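Local coordinates for protein - conserved hypothetical (Bacillus anthracis, PDB 4LES), which is of unknown function, its chain folding mainly into packed antiparallel beta-sheets with two short helices, at residues 83-88 and 131-136; 114-119 and 174-179; 146-151 and 180-185. All coordinates share one frame; numbering follows the deposited sequence.

Contact 1: residues 83-88 and 131-136; sequences FDVTVK and FLPSVD. With EOH (ethanol), chain D.
The carboxylate of Asp84 places OD2 2.9 Å from the ethanol oxygen O, which lies between two carboxylates, being also hydrogen-bonded to Asp77 OD2. The ethanol, probably from the crystallisation liquor, lies on the side of segment 83-88 away from residues 131-136, and the meeting of the two segments is apolar. Phe83 lies at the N-terminal end of the interface. Leu132 lays its CD2 methyl over one face of the Phe83 ring, a CH-pi contact with CD2 3.9 Å from the Phe83 ring centroid and 25° off the normal. Pro133 CD approaches Phe83 CD2 obliquely at 3.6 Å, and Phe131 O is 3.4 Å from Phe83 CE2. Val85 then divides its two branches: with CG1 anti to the backbone N (chi1 176°), that methyl reaches Val135 CG2 at 3.8 Å, while Val85 CG2 meets Pro133 CG at 3.6 Å. Val85 and Val87 also touch Val197, and Val135 touches Val195, so strand 193-197 extends the apolar layer. The two sheets thus face each other through apolar side chains, consistent with a beta sandwich, with the loop residues Leu132 and Pro133 covering its end at Phe83.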
ATOM      1  N   PHE A  83      -3.764  15.855  -5.549  1.00 50.50           N
ATOM      2  CA  PHE A  83      -2.758  14.845  -5.778  1.00 45.56           C
ATOM      3  C   PHE A  83      -3.114  13.813  -6.859  1.00 43.61           C
ATOM      4  O   PHE A  83      -4.263  13.408  -6.978  1.00 43.37           O
ATOM      5  CB  PHE A  83      -2.576  14.023  -4.472  1.00 45.43           C
ATOM      6  CG  PHE A  83      -2.223  14.849  -3.248  1.00 50.80           C
ATOM      7  CD1 PHE A  83      -0.902  15.106  -2.920  1.00 54.26           C
ATOM      8  CD2 PHE A  83      -3.213  15.344  -2.414  1.00 55.39           C
ATOM      9  CE1 PHE A  83      -0.568  15.860  -1.801  1.00 60.59           C
ATOM     10  CE2 PHE A  83      -2.892  16.117  -1.287  1.00 59.49           C
ATOM     11  CZ  PHE A  83      -1.569  16.377  -0.982  1.00 60.63           C
ATOM     12  N   ASP A  84      -2.100  13.368  -7.603  1.00 42.49           N
ATOM     13  CA  ASP A  84      -2.232  12.224  -8.526  1.00 42.54           C
ATOM     14  C   ASP A  84      -1.645  11.072  -7.750  1.00 41.07           C
ATOM     15  O   ASP A  84      -0.482  11.128  -7.356  1.00 42.05           O
ATOM     16  CB  ASP A  84      -1.449  12.416  -9.835  1.00 41.98           C
ATOM     17  CG  ASP A  84      -2.208  13.282 -10.845  1.00 47.36           C
ATOM     18  OD1 ASP A  84      -3.436  13.462 -10.670  1.00 46.30           O
ATOM     19  OD2 ASP A  84      -1.566  13.784 -11.796  1.00 52.11           O
ATOM     20  N   VAL A  85      -2.451  10.047  -7.518  1.00 39.17           N
ATOM     21  CA  VAL A  85      -2.047   8.890  -6.753  1.00 40.59           C
ATOM     22  C   VAL A  85      -1.783   7.715  -7.676  1.00 38.00           C
ATOM     23  O   VAL A  85      -2.662   7.304  -8.425  1.00 38.10           O
ATOM     24  CB  VAL A  85      -3.146   8.499  -5.747  1.00 43.63           C
ATOM     25  CG1 VAL A  85      -2.757   7.233  -5.008  1.00 48.29           C
ATOM     26  CG2 VAL A  85      -3.405   9.642  -4.771  1.00 47.99           C
ATOM     27  N   THR A  86      -0.570   7.187  -7.644  1.00 38.72           N
ATOM     28  CA  THR A  86      -0.216   6.046  -8.473  1.00 36.74           C
ATOM     29  C   THR A  86      -0.230   4.800  -7.624  1.00 37.55           C
ATOM     30  O   THR A  86       0.336   4.792  -6.524  1.00 40.73           O
ATOM     31  CB  THR A  86       1.184   6.219  -9.064  1.00 40.18           C
ATOM     32  OG1 THR A  86       1.178   7.351  -9.916  1.00 43.89           O
ATOM     33  CG2 THR A  86       1.584   4.994  -9.888  1.00 41.67           C
ATOM     34  N   VAL A  87      -0.921   3.769  -8.100  1.00 35.95           N
ATOM     35  CA  VAL A  87      -0.922   2.468  -7.455  1.00 35.62           C
ATOM     36  C   VAL A  87      -0.084   1.566  -8.358  1.00 35.69           C
ATOM     37  O   VAL A  87      -0.396   1.364  -9.525  1.00 35.90           O
ATOM     38  CB  VAL A  87      -2.329   1.906  -7.253  1.00 37.98           C
ATOM     39  CG1 VAL A  87      -2.264   0.542  -6.581  1.00 37.39           C
ATOM     40  CG2 VAL A  87      -3.124   2.860  -6.372  1.00 40.55           C
ATOM     41  N   LYS A  88       0.998   1.033  -7.820  1.00 37.87           N
ATOM     42  CA  LYS A  88       1.897   0.261  -8.652  1.00 40.23           C
ATOM     43  C   LYS A  88       1.537  -1.183  -8.649  1.00 36.60           C
ATOM     44  O   LYS A  88       1.226  -1.744  -9.666  1.00 41.55           O
ATOM     45  CB  LYS A  88       3.321   0.471  -8.191  1.00 42.72           C
ATOM     46  CG  LYS A  88       3.743   1.922  -8.282  1.00 50.73           C
ATOM     47  CD  LYS A  88       5.150   2.089  -7.733  1.00 63.81           C
ATOM     48  CE  LYS A  88       5.616   3.508  -7.946  1.00 76.53           C
ATOM     49  NZ  LYS A  88       6.961   3.763  -7.353  1.00 89.34           N
ATOM     50  N   PHE A 131      -3.418  15.535   3.887  1.00 55.61           N
ATOM     51  CA  PHE A 131      -4.436  15.544   2.845  1.00 55.87           C
ATOM     52  C   PHE A 131      -4.193  14.508   1.750  1.00 54.12           C
ATOM     53  O   PHE A 131      -4.948  14.454   0.822  1.00 52.36           O
ATOM     54  CB  PHE A 131      -4.593  16.927   2.244  1.00 57.39           C
ATOM     55  CG  PHE A 131      -5.015  17.987   3.250  1.00 62.37           C
ATOM     56  CD1 PHE A 131      -6.038  17.741   4.170  1.00 65.48           C
ATOM     57  CD2 PHE A 131      -4.451  19.239   3.221  1.00 66.44           C
ATOM     58  CE1 PHE A 131      -6.454  18.716   5.072  1.00 72.06           C
ATOM     59  CE2 PHE A 131      -4.872  20.236   4.112  1.00 74.67           C
ATOM     60  CZ  PHE A 131      -5.871  19.967   5.043  1.00 74.40           C
ATOM     61  N   LEU A 132      -3.144  13.691   1.836  1.00 52.56           N
ATOM     62  CA  LEU A 132      -2.964  12.637   0.816  1.00 51.45           C
ATOM     63  C   LEU A 132      -4.201  11.759   0.755  1.00 51.69           C
ATOM     64  O   LEU A 132      -4.728  11.381   1.781  1.00 51.64           O
ATOM     65  CB  LEU A 132      -1.759  11.761   1.101  1.00 53.20           C
ATOM     66  CG  LEU A 132      -0.437  12.197   0.493  1.00 56.15           C
ATOM     67  CD1 LEU A 132       0.671  11.268   0.984  1.00 63.52           C
ATOM     68  CD2 LEU A 132      -0.506  12.152  -1.019  1.00 54.83           C
ATOM     69  N   PRO A 133      -4.679  11.431  -0.457  1.00 51.13           N
ATOM     70  CA  PRO A 133      -5.870  10.613  -0.507  1.00 48.75           C
ATOM     71  C   PRO A 133      -5.703   9.234   0.109  1.00 48.05           C
ATOM     72  O   PRO A 133      -4.631   8.654   0.061  1.00 44.49           O
ATOM     73  CB  PRO A 133      -6.132  10.473  -2.007  1.00 50.74           C
ATOM     74  CG  PRO A 133      -5.524  11.685  -2.617  1.00 52.68           C
ATOM     75  CD  PRO A 133      -4.297  11.933  -1.788  1.00 52.45           C
ATOM     76  N   SER A 134      -6.791   8.710   0.650  1.00 48.18           N
ATOM     77  CA  SER A 134      -6.810   7.369   1.186  1.00 47.12           C
ATOM     78  C   SER A 134      -6.609   6.322   0.072  1.00 41.67           C
ATOM     79  O   SER A 134      -7.086   6.484  -1.064  1.00 40.05           O
ATOM     80  CB  SER A 134      -8.172   7.107   1.819  1.00 50.44           C
ATOM     81  OG  SER A 134      -9.196   7.225   0.834  1.00 50.91           O
ATOM     82  N   VAL A 135      -5.887   5.264   0.400  1.00 40.85           N
ATOM     83  CA  VAL A 135      -5.692   4.132  -0.500  1.00 40.61           C
ATOM     84  C   VAL A 135      -5.977   2.941   0.393  1.00 41.73           C
ATOM     85  O   VAL A 135      -5.227   2.686   1.321  1.00 44.29           O
ATOM     86  CB  VAL A 135      -4.252   4.053  -1.071  1.00 42.49           C
ATOM     87  CG1 VAL A 135      -4.090   2.804  -1.925  1.00 40.67           C
ATOM     88  CG2 VAL A 135      -3.901   5.297  -1.889  1.00 42.93           C
ATOM     89  N   ASP A 136      -7.070   2.227   0.134  1.00 43.20           N
ATOM     90  CA  ASP A 136      -7.449   1.092   0.964  1.00 43.39           C
ATOM     91  C   ASP A 136      -7.666  -0.202   0.206  1.00 43.46           C
ATOM     92  O   ASP A 136      -8.142  -0.206  -0.912  1.00 43.72           O
ATOM     93  CB  ASP A 136      -8.748   1.381   1.665  1.00 48.33           C
ATOM     94  CG  ASP A 136      -8.655   2.559   2.605  1.00 48.47           C
ATOM     95  OD1 ASP A 136      -7.688   2.661   3.386  1.00 54.59           O
ATOM     96  OD2 ASP A 136      -9.564   3.369   2.543  1.00 50.39           O
TER
HETATM   97  C1  EOH D 303       1.510  12.739 -13.241  1.00 82.25           C
HETATM   98  C2  EOH D 303       1.557  14.255 -13.229  1.00 82.18           C
HETATM   99  O   EOH D 303       0.883  12.247 -12.049  1.00 76.90           O

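Contact 2: residues 114-119 and 174-179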
ATOM      1  N   VAL A 114       0.642  -6.248   0.568  1.00 40.34           N
ATOM      2  CA  VAL A 114       1.289  -4.947   0.441  1.00 39.85           C
ATOM      3  C   VAL A 114       0.708  -4.202  -0.748  1.00 38.11           C
ATOM      4  O   VAL A 114       0.663  -4.737  -1.839  1.00 38.88           O
ATOM      5  CB  VAL A 114       2.799  -5.096   0.170  1.00 42.20           C
ATOM      6  CG1 VAL A 114       3.469  -3.725   0.044  1.00 42.81           C
ATOM      7  CG2 VAL A 114       3.461  -5.913   1.263  1.00 43.32           C
ATOM      8  N   VAL A 115       0.217  -2.995  -0.528  1.00 37.63           N
ATOM      9  CA  VAL A 115      -0.261  -2.134  -1.623  1.00 35.82           C
ATOM     10  C   VAL A 115       0.809  -1.040  -1.799  1.00 36.14           C
ATOM     11  O   VAL A 115       1.000  -0.195  -0.920  1.00 38.68           O
ATOM     12  CB  VAL A 115      -1.634  -1.499  -1.295  1.00 36.67           C
ATOM     13  CG1 VAL A 115      -2.078  -0.562  -2.393  1.00 37.40           C
ATOM     14  CG2 VAL A 115      -2.703  -2.566  -1.061  1.00 38.74           C
ATOM     15  N   GLU A 116       1.527  -1.069  -2.906  1.00 35.96           N
ATOM     16  CA  GLU A 116       2.530  -0.043  -3.215  1.00 39.07           C
ATOM     17  C   GLU A 116       1.858   1.121  -3.943  1.00 37.91           C
ATOM     18  O   GLU A 116       1.278   0.952  -5.003  1.00 38.50           O
ATOM     19  CB  GLU A 116       3.627  -0.609  -4.105  1.00 43.24           C
ATOM     20  CG  GLU A 116       4.528  -1.595  -3.393  1.00 47.58           C
ATOM     21  CD  GLU A 116       5.672  -2.068  -4.272  1.00 56.05           C
ATOM     22  OE1 GLU A 116       5.560  -1.969  -5.523  1.00 60.69           O
ATOM     23  OE2 GLU A 116       6.678  -2.555  -3.709  1.00 63.53           O
ATOM     24  N   ALA A 117       1.971   2.300  -3.375  1.00 38.44           N
ATOM     25  CA  ALA A 117       1.343   3.478  -3.921  1.00 40.03           C
ATOM     26  C   ALA A 117       2.191   4.693  -3.678  1.00 40.65           C
ATOM     27  O   ALA A 117       3.094   4.687  -2.839  1.00 40.75           O
ATOM     28  CB  ALA A 117      -0.009   3.678  -3.246  1.00 41.11           C
ATOM     29  N   GLU A 118       1.899   5.753  -4.410  1.00 41.10           N
ATOM     30  CA  GLU A 118       2.592   7.020  -4.194  1.00 43.37           C
ATOM     31  C   GLU A 118       1.702   8.206  -4.594  1.00 40.76           C
ATOM     32  O   GLU A 118       0.783   8.043  -5.390  1.00 38.47           O
ATOM     33  CB  GLU A 118       3.929   7.019  -4.919  1.00 47.82           C
ATOM     34  CG  GLU A 118       3.855   6.823  -6.416  1.00 51.99           C
ATOM     35  CD  GLU A 118       5.247   6.709  -7.032  1.00 57.73           C
ATOM     36  OE1 GLU A 118       6.128   6.097  -6.388  1.00 57.89           O
ATOM     37  OE2 GLU A 118       5.452   7.220  -8.151  1.00 57.92           O
ATOM     38  N   GLY A 119       1.941   9.366  -4.000  1.00 40.45           N
ATOM     39  CA  GLY A 119       1.148  10.551  -4.292  1.00 44.62           C
ATOM     40  C   GLY A 119       2.039  11.691  -4.723  1.00 47.72           C
ATOM     41  O   GLY A 119       3.102  11.882  -4.158  1.00 49.47           O
ATOM     42  N   VAL A 174       6.808  13.926  -4.987  1.00 64.78           N
ATOM     43  CA  VAL A 174       6.157  12.627  -4.875  1.00 64.54           C
ATOM     44  C   VAL A 174       6.494  11.990  -3.528  1.00 66.29           C
ATOM     45  O   VAL A 174       7.620  12.048  -3.075  1.00 68.27           O
ATOM     46  CB  VAL A 174       6.606  11.686  -5.995  1.00 66.65           C
ATOM     47  CG1 VAL A 174       5.837  10.382  -5.920  1.00 68.29           C
ATOM     48  CG2 VAL A 174       6.397  12.318  -7.364  1.00 67.08           C
ATOM     49  N   LYS A 175       5.513  11.366  -2.901  1.00 66.23           N
ATOM     50  CA  LYS A 175       5.699  10.714  -1.612  1.00 66.86           C
ATOM     51  C   LYS A 175       5.160   9.286  -1.626  1.00 66.52           C
ATOM     52  O   LYS A 175       3.994   9.055  -1.956  1.00 61.58           O
ATOM     53  CB  LYS A 175       5.016  11.570  -0.546  1.00 69.31           C
ATOM     54  CG  LYS A 175       4.556  10.862   0.718  1.00 76.11           C
ATOM     55  CD  LYS A 175       5.670  10.217   1.549  1.00 84.40           C
ATOM     56  CE  LYS A 175       5.072   9.606   2.822  1.00 90.31           C
ATOM     57  NZ  LYS A 175       5.799   8.416   3.350  1.00 96.15           N
ATOM     58  N   ARG A 176       6.016   8.328  -1.282  1.00 69.13           N
ATOM     59  CA  ARG A 176       5.615   6.924  -1.228  1.00 75.41           C
ATOM     60  C   ARG A 176       4.589   6.738  -0.136  1.00 78.14           C
ATOM     61  O   ARG A 176       4.655   7.381   0.882  1.00 76.08           O
ATOM     62  CB  ARG A 176       6.791   5.994  -0.951  1.00 80.20           C
ATOM     63  CG  ARG A 176       7.817   5.838  -2.068  1.00 85.24           C
ATOM     64  CD  ARG A 176       7.221   5.474  -3.436  1.00 88.74           C
ATOM     65  NE  ARG A 176       6.279   4.325  -3.443  1.00 92.44           N
ATOM     66  CZ  ARG A 176       6.567   3.059  -3.764  1.00 95.30           C
ATOM     67  NH1 ARG A 176       7.790   2.684  -4.127  1.00101.28           N
ATOM     68  NH2 ARG A 176       5.610   2.149  -3.717  1.00 96.91           N
ATOM     69  N   GLN A 177       3.611   5.882  -0.381  1.00 55.70           N
ATOM     70  CA  GLN A 177       2.562   5.590   0.605  1.00 60.81           C
ATOM     71  C   GLN A 177       2.201   4.108   0.534  1.00 59.28           C
ATOM     72  O   GLN A 177       1.088   3.710   0.151  1.00 59.93           O
ATOM     73  CB  GLN A 177       1.324   6.554   0.545  1.00 73.86           C
ATOM     74  CG  GLN A 177       0.739   6.944  -0.822  1.00 84.30           C
ATOM     75  CD  GLN A 177      -0.577   7.779  -0.747  1.00 93.23           C
ATOM     76  OE1 GLN A 177      -0.843   8.643  -1.597  1.00 85.09           O
ATOM     77  NE2 GLN A 177      -1.393   7.517   0.270  1.00101.47           N
ATOM     78  N   ASN A 178       3.187   3.289   0.902  1.00 50.17           N
ATOM     79  CA  ASN A 178       2.998   1.849   0.951  1.00 51.54           C
ATOM     80  C   ASN A 178       2.125   1.440   2.130  1.00 49.28           C
ATOM     81  O   ASN A 178       2.313   1.945   3.209  1.00 52.76           O
ATOM     82  CB  ASN A 178       4.354   1.147   1.023  1.00 47.59           C
ATOM     83  CG  ASN A 178       5.163   1.347  -0.252  1.00 49.44           C
ATOM     84  OD1 ASN A 178       4.607   1.457  -1.340  1.00 50.22           O
ATOM     85  ND2 ASN A 178       6.455   1.432  -0.120  1.00 52.37           N
ATOM     86  N   LYS A 179       1.154   0.565   1.912  1.00 43.69           N
ATOM     87  CA  LYS A 179       0.324   0.062   3.014  1.00 47.41           C
ATOM     88  C   LYS A 179       0.578  -1.429   3.134  1.00 43.94           C
ATOM     89  O   LYS A 179       0.743  -2.122   2.111  1.00 39.57           O
ATOM     90  CB  LYS A 179      -1.167   0.188   2.701  1.00 51.72           C
ATOM     91  CG  LYS A 179      -1.622   1.483   2.084  1.00 53.33           C
ATOM     92  CD  LYS A 179      -1.499   2.629   3.037  1.00 57.18           C
ATOM     93  CE  LYS A 179      -2.299   3.788   2.459  1.00 64.14           C
ATOM     94  NZ  LYS A 179      -1.898   5.078   3.030  1.00 73.18           N
TER
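Val114 faces Lys179 through its CA, which makes a CA-H...O contact with Lys179 O. That same oxygen accepts from Val115 N at 2.8 Å, and Lys179 N returns a bond to Val115 O at 2.9 Å, a reciprocal pair that fixes Val115 and Lys179 as an antiparallel hydrogen-bonded pair. Glu116 lies alongside Asn178, pointing the same way, and its CB touches Arg176 NH2 at the edge of the guanidinium; its carboxylate, however, is engaged by Tyr155 and Arg89. At Ala117 the ladder changes. Its O receives two donors from opposite faces of the carbonyl plane: Gln177 N at 2.8 Å, and Arg176 NE at 3.3 Å with a nearly straight 170° N-H...O angle, the oxygen lying in the guanidinium plane. Arg176 folds back to this position by bends at chi2 and chi3. Ala117 N has only a weak bond across the contact, to Asn178 OD1 at 3.4 Å; this side-chain oxygen takes the part that Gln177 O would have in a regular ladder, coming from the face that carries Glu116 and Arg176, and psi of 66° at Gln177 accompanies the departure. Glu118 pairs with Arg176 in a non-hydrogen-bonded pair. Glu118 OE1 lies 3.4 Å from Arg176 NE, well out of the guanidinium plane, making a salt bridge of charge alone, and the same oxygen binds Lys88. Gly119 restores regular pairing: Lys175 N reaches Gly119 O at 2.8 Å and Gly119 N returns to Lys175 O. Gln177 OE1, nearby, is buried without a modelled partner. The pairings before and after the irregularity keep one register, and the whole is an antiparallel beta ladder joining strand 110-121 to the edge strand 174-184, locally interrupted at Gln177 and Asn178.

Contact 3: residues 146-151 and 180-185; sequences QSDVWA and VYVINK
Chi1 of -175° sets OG of Ser147 anti to its own nitrogen and carries the hydroxyl to the backbone of Val180, while chi1 of 172° at Asp148 swings that carboxylate back over the first turn of the helix. Val180 N donates to Ser147 OG at 3.0 Å. One residue on, Asp148 N donates to Val180 O at 2.6 Å, nearly in line with the C=O bond. Both backbone polar atoms of Val180 are thus met from segment 146-151, one by a side chain and one by a main-chain N-H, whereas Tyr181 and Ile183 make their backbone bonds with strand 110-121. This division is what an edge strand allows: one rim of strand 174-184 continues the antiparallel sheet, and the other receives the loop that leads into helix 149-158. Asp148 is the N-cap of that helix. Its OD1 accepts from Ala151 N at 3.1 Å with an N-H...O angle of 168°, approached from above the carboxylate plane, and more weakly from Trp150 N. In this capped first turn Ala151 CB packs on Val180 CG1 at 3.6 Å; Ala152 and Tyr155 of the same helix also touch Val180. The Tyr181 ring lies beside the chain just before the cap. Gln146 N sits at its edge, in plane, Gln146 O is 3.5 Å from Tyr181 CD2, and Ser147 N is 3.5 Å from Tyr181 CE2, both approaching obliquely. Val115 of the neighbouring strand touches the ring at CE1, and Tyr145 also packs on the Tyr181 side chain. Farther along the strand the contact thins to Val182, whose CG2 is 4.1 Å from Asp148 OD2.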
ATOM      1  N   GLN A 146      -7.316  -1.500   7.560  1.00 59.11           N
ATOM      2  CA  GLN A 146      -6.424  -0.512   8.132  1.00 66.06           C
ATOM      3  C   GLN A 146      -4.988  -1.042   8.019  1.00 57.99           C
ATOM      4  O   GLN A 146      -4.733  -2.170   8.376  1.00 55.35           O
ATOM      5  CB  GLN A 146      -6.786  -0.310   9.613  1.00 74.55           C
ATOM      6  CG  GLN A 146      -6.186   0.927  10.247  1.00 86.13           C
ATOM      7  CD  GLN A 146      -6.918   2.192   9.828  1.00101.54           C
ATOM      8  OE1 GLN A 146      -8.042   2.452  10.279  1.00102.34           O
ATOM      9  NE2 GLN A 146      -6.275   3.003   8.982  1.00107.68           N
ATOM     10  N   SER A 147      -4.061  -0.229   7.528  1.00 58.74           N
ATOM     11  CA  SER A 147      -2.674  -0.657   7.361  1.00 56.53           C
ATOM     12  C   SER A 147      -1.990  -0.943   8.689  1.00 59.90           C
ATOM     13  O   SER A 147      -2.229  -0.261   9.662  1.00 64.70           O
ATOM     14  CB  SER A 147      -1.853   0.418   6.619  1.00 57.13           C
ATOM     15  OG  SER A 147      -0.516  -0.046   6.361  1.00 56.00           O
ATOM     16  N   ASP A 148      -1.140  -1.963   8.715  1.00 61.11           N
ATOM     17  CA  ASP A 148      -0.314  -2.267   9.889  1.00 64.02           C
ATOM     18  C   ASP A 148       0.926  -1.364   9.777  1.00 62.44           C
ATOM     19  O   ASP A 148       1.824  -1.611   8.965  1.00 57.86           O
ATOM     20  CB  ASP A 148       0.067  -3.755   9.890  1.00 66.90           C
ATOM     21  CG  ASP A 148       1.079  -4.125  10.978  1.00 71.82           C
ATOM     22  OD1 ASP A 148       1.751  -3.236  11.552  1.00 75.39           O
ATOM     23  OD2 ASP A 148       1.226  -5.332  11.225  1.00 75.38           O
ATOM     24  N   VAL A 149       0.969  -0.317  10.587  1.00 65.59           N
ATOM     25  CA  VAL A 149       2.051   0.666  10.539  1.00 70.77           C
ATOM     26  C   VAL A 149       3.462   0.076  10.784  1.00 74.84           C
ATOM     27  O   VAL A 149       4.437   0.570  10.205  1.00 75.67           O
ATOM     28  CB  VAL A 149       1.742   1.842  11.497  1.00 81.01           C
ATOM     29  CG1 VAL A 149       2.915   2.806  11.609  1.00 88.51           C
ATOM     30  CG2 VAL A 149       0.478   2.572  11.038  1.00 80.45           C
ATOM     31  N   TRP A 150       3.573  -0.977  11.602  1.00 75.96           N
ATOM     32  CA  TRP A 150       4.886  -1.587  11.889  1.00 84.34           C
ATOM     33  C   TRP A 150       5.398  -2.387  10.679  1.00 73.30           C
ATOM     34  O   TRP A 150       6.514  -2.175  10.208  1.00 67.32           O
ATOM     35  CB  TRP A 150       4.827  -2.416  13.184  1.00102.09           C
ATOM     36  CG  TRP A 150       6.170  -2.997  13.713  1.00132.39           C
ATOM     37  CD1 TRP A 150       6.326  -4.178  14.390  1.00150.69           C
ATOM     38  CD2 TRP A 150       7.511  -2.442  13.580  1.00149.65           C
ATOM     39  NE1 TRP A 150       7.654  -4.381  14.712  1.00162.39           N
ATOM     40  CE2 TRP A 150       8.401  -3.342  14.220  1.00160.20           C
ATOM     41  CE3 TRP A 150       8.040  -1.281  12.988  1.00146.82           C
ATOM     42  CZ2 TRP A 150       9.787  -3.115  14.283  1.00159.96           C
ATOM     43  CZ3 TRP A 150       9.423  -1.061  13.053  1.00146.13           C
ATOM     44  CH2 TRP A 150      10.273  -1.976  13.693  1.00153.86           C
ATOM     45  N   ALA A 151       4.563  -3.271  10.159  1.00 66.74           N
ATOM     46  CA  ALA A 151       4.922  -4.063   8.985  1.00 62.67           C
ATOM     47  C   ALA A 151       5.264  -3.126   7.830  1.00 61.03           C
ATOM     48  O   ALA A 151       6.252  -3.337   7.128  1.00 64.72           O
ATOM     49  CB  ALA A 151       3.786  -4.984   8.609  1.00 58.23           C
ATOM     50  N   VAL A 180       0.567  -1.938   4.356  1.00 42.63           N
ATOM     51  CA  VAL A 180       0.743  -3.360   4.579  1.00 44.69           C
ATOM     52  C   VAL A 180      -0.356  -3.881   5.490  1.00 47.27           C
ATOM     53  O   VAL A 180      -0.546  -3.387   6.607  1.00 50.01           O
ATOM     54  CB  VAL A 180       2.136  -3.684   5.166  1.00 49.86           C
ATOM     55  CG1 VAL A 180       2.307  -5.180   5.369  1.00 49.62           C
ATOM     56  CG2 VAL A 180       3.223  -3.144   4.247  1.00 49.15           C
ATOM     57  N   TYR A 181      -1.077  -4.885   5.002  1.00 45.83           N
ATOM     58  CA  TYR A 181      -2.168  -5.494   5.752  1.00 49.14           C
ATOM     59  C   TYR A 181      -1.880  -6.948   6.083  1.00 52.76           C
ATOM     60  O   TYR A 181      -1.108  -7.620   5.398  1.00 53.03           O
ATOM     61  CB  TYR A 181      -3.462  -5.409   4.940  1.00 48.36           C
ATOM     62  CG  TYR A 181      -3.738  -4.041   4.360  1.00 45.01           C
ATOM     63  CD1 TYR A 181      -3.209  -3.669   3.126  1.00 42.14           C
ATOM     64  CD2 TYR A 181      -4.506  -3.108   5.048  1.00 50.92           C
ATOM     65  CE1 TYR A 181      -3.462  -2.415   2.576  1.00 40.69           C
ATOM     66  CE2 TYR A 181      -4.764  -1.846   4.503  1.00 50.47           C
ATOM     67  CZ  TYR A 181      -4.228  -1.505   3.268  1.00 42.59           C
ATOM     68  OH  TYR A 181      -4.477  -0.260   2.718  1.00 42.33           O
ATOM     69  N   VAL A 182      -2.479  -7.422   7.169  1.00 57.40           N
ATOM     70  CA  VAL A 182      -2.363  -8.813   7.562  1.00 59.77           C
ATOM     71  C   VAL A 182      -3.739  -9.405   7.273  1.00 60.82           C
ATOM     72  O   VAL A 182      -4.714  -9.037   7.904  1.00 64.23           O
ATOM     73  CB  VAL A 182      -1.951  -8.970   9.039  1.00 66.84           C
ATOM     74  CG1 VAL A 182      -2.036 -10.428   9.472  1.00 69.74           C
ATOM     75  CG2 VAL A 182      -0.537  -8.443   9.240  1.00 67.28           C
ATOM     76  N   ILE A 183      -3.810 -10.313   6.306  1.00 58.58           N
ATOM     77  CA  ILE A 183      -5.073 -10.870   5.865  1.00 59.05           C
ATOM     78  C   ILE A 183      -5.088 -12.385   5.930  1.00 62.79           C
ATOM     79  O   ILE A 183      -4.047 -13.020   5.780  1.00 63.07           O
ATOM     80  CB  ILE A 183      -5.328 -10.467   4.386  1.00 55.46           C
ATOM     81  CG1 ILE A 183      -5.297  -8.952   4.225  1.00 53.87           C
ATOM     82  CG2 ILE A 183      -6.657 -10.999   3.879  1.00 55.18           C
ATOM     83  CD1 ILE A 183      -6.394  -8.236   4.989  1.00 58.72           C
ATOM     84  N   ASN A 184      -6.272 -12.960   6.153  1.00 66.07           N
ATOM     85  CA  ASN A 184      -6.436 -14.409   6.148  1.00 69.00           C
ATOM     86  C   ASN A 184      -6.151 -14.880   4.736  1.00 64.00           C
ATOM     87  O   ASN A 184      -6.805 -14.428   3.794  1.00 58.02           O
ATOM     88  CB  ASN A 184      -7.856 -14.793   6.548  1.00 74.09           C
ATOM     89  CG  ASN A 184      -8.066 -16.297   6.608  1.00 76.34           C
ATOM     90  OD1 ASN A 184      -7.828 -17.030   5.647  1.00 73.20           O
ATOM     91  ND2 ASN A 184      -8.550 -16.754   7.739  1.00 86.28           N
ATOM     92  N   LYS A 185      -5.192 -15.794   4.587  1.00 65.19           N
ATOM     93  CA  LYS A 185      -4.784 -16.246   3.262  1.00 63.66           C
ATOM     94  C   LYS A 185      -5.919 -16.866   2.451  1.00 66.68           C
ATOM     95  O   LYS A 185      -6.134 -16.500   1.286  1.00 63.76           O
ATOM     96  CB  LYS A 185      -3.618 -17.207   3.355  1.00 66.05           C
ATOM     97  CG  LYS A 185      -3.047 -17.538   1.997  1.00 65.31           C
ATOM     98  CD  LYS A 185      -1.734 -18.264   2.122  1.00 70.50           C
ATOM     99  CE  LYS A 185      -1.101 -18.460   0.760  1.00 72.16           C
ATOM    100  NZ  LYS A 185       0.286 -18.973   0.887  1.00 79.04           N
TER

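Reading from the N terminus, segment 83-88 opens first and contact 1 closes a loop at 131-136, bringing the second sheet against the first. Segment 114-119 lies within that loop, yet its partner 174-179 comes much later, so contacts 1 and 2 cross. Contact 3 starts at 146-151, inside the loop of contact 2, and ends at 180-185 beyond it, so those two cross as well; contacts 1 and 3 are in series. Strand 174-184 pairs with 110-121 along its length, and at 180-185 its other rim also meets the start of helix 149-158. The Lys88–Glu118 salt bridge joins contacts 1 and 2 directly.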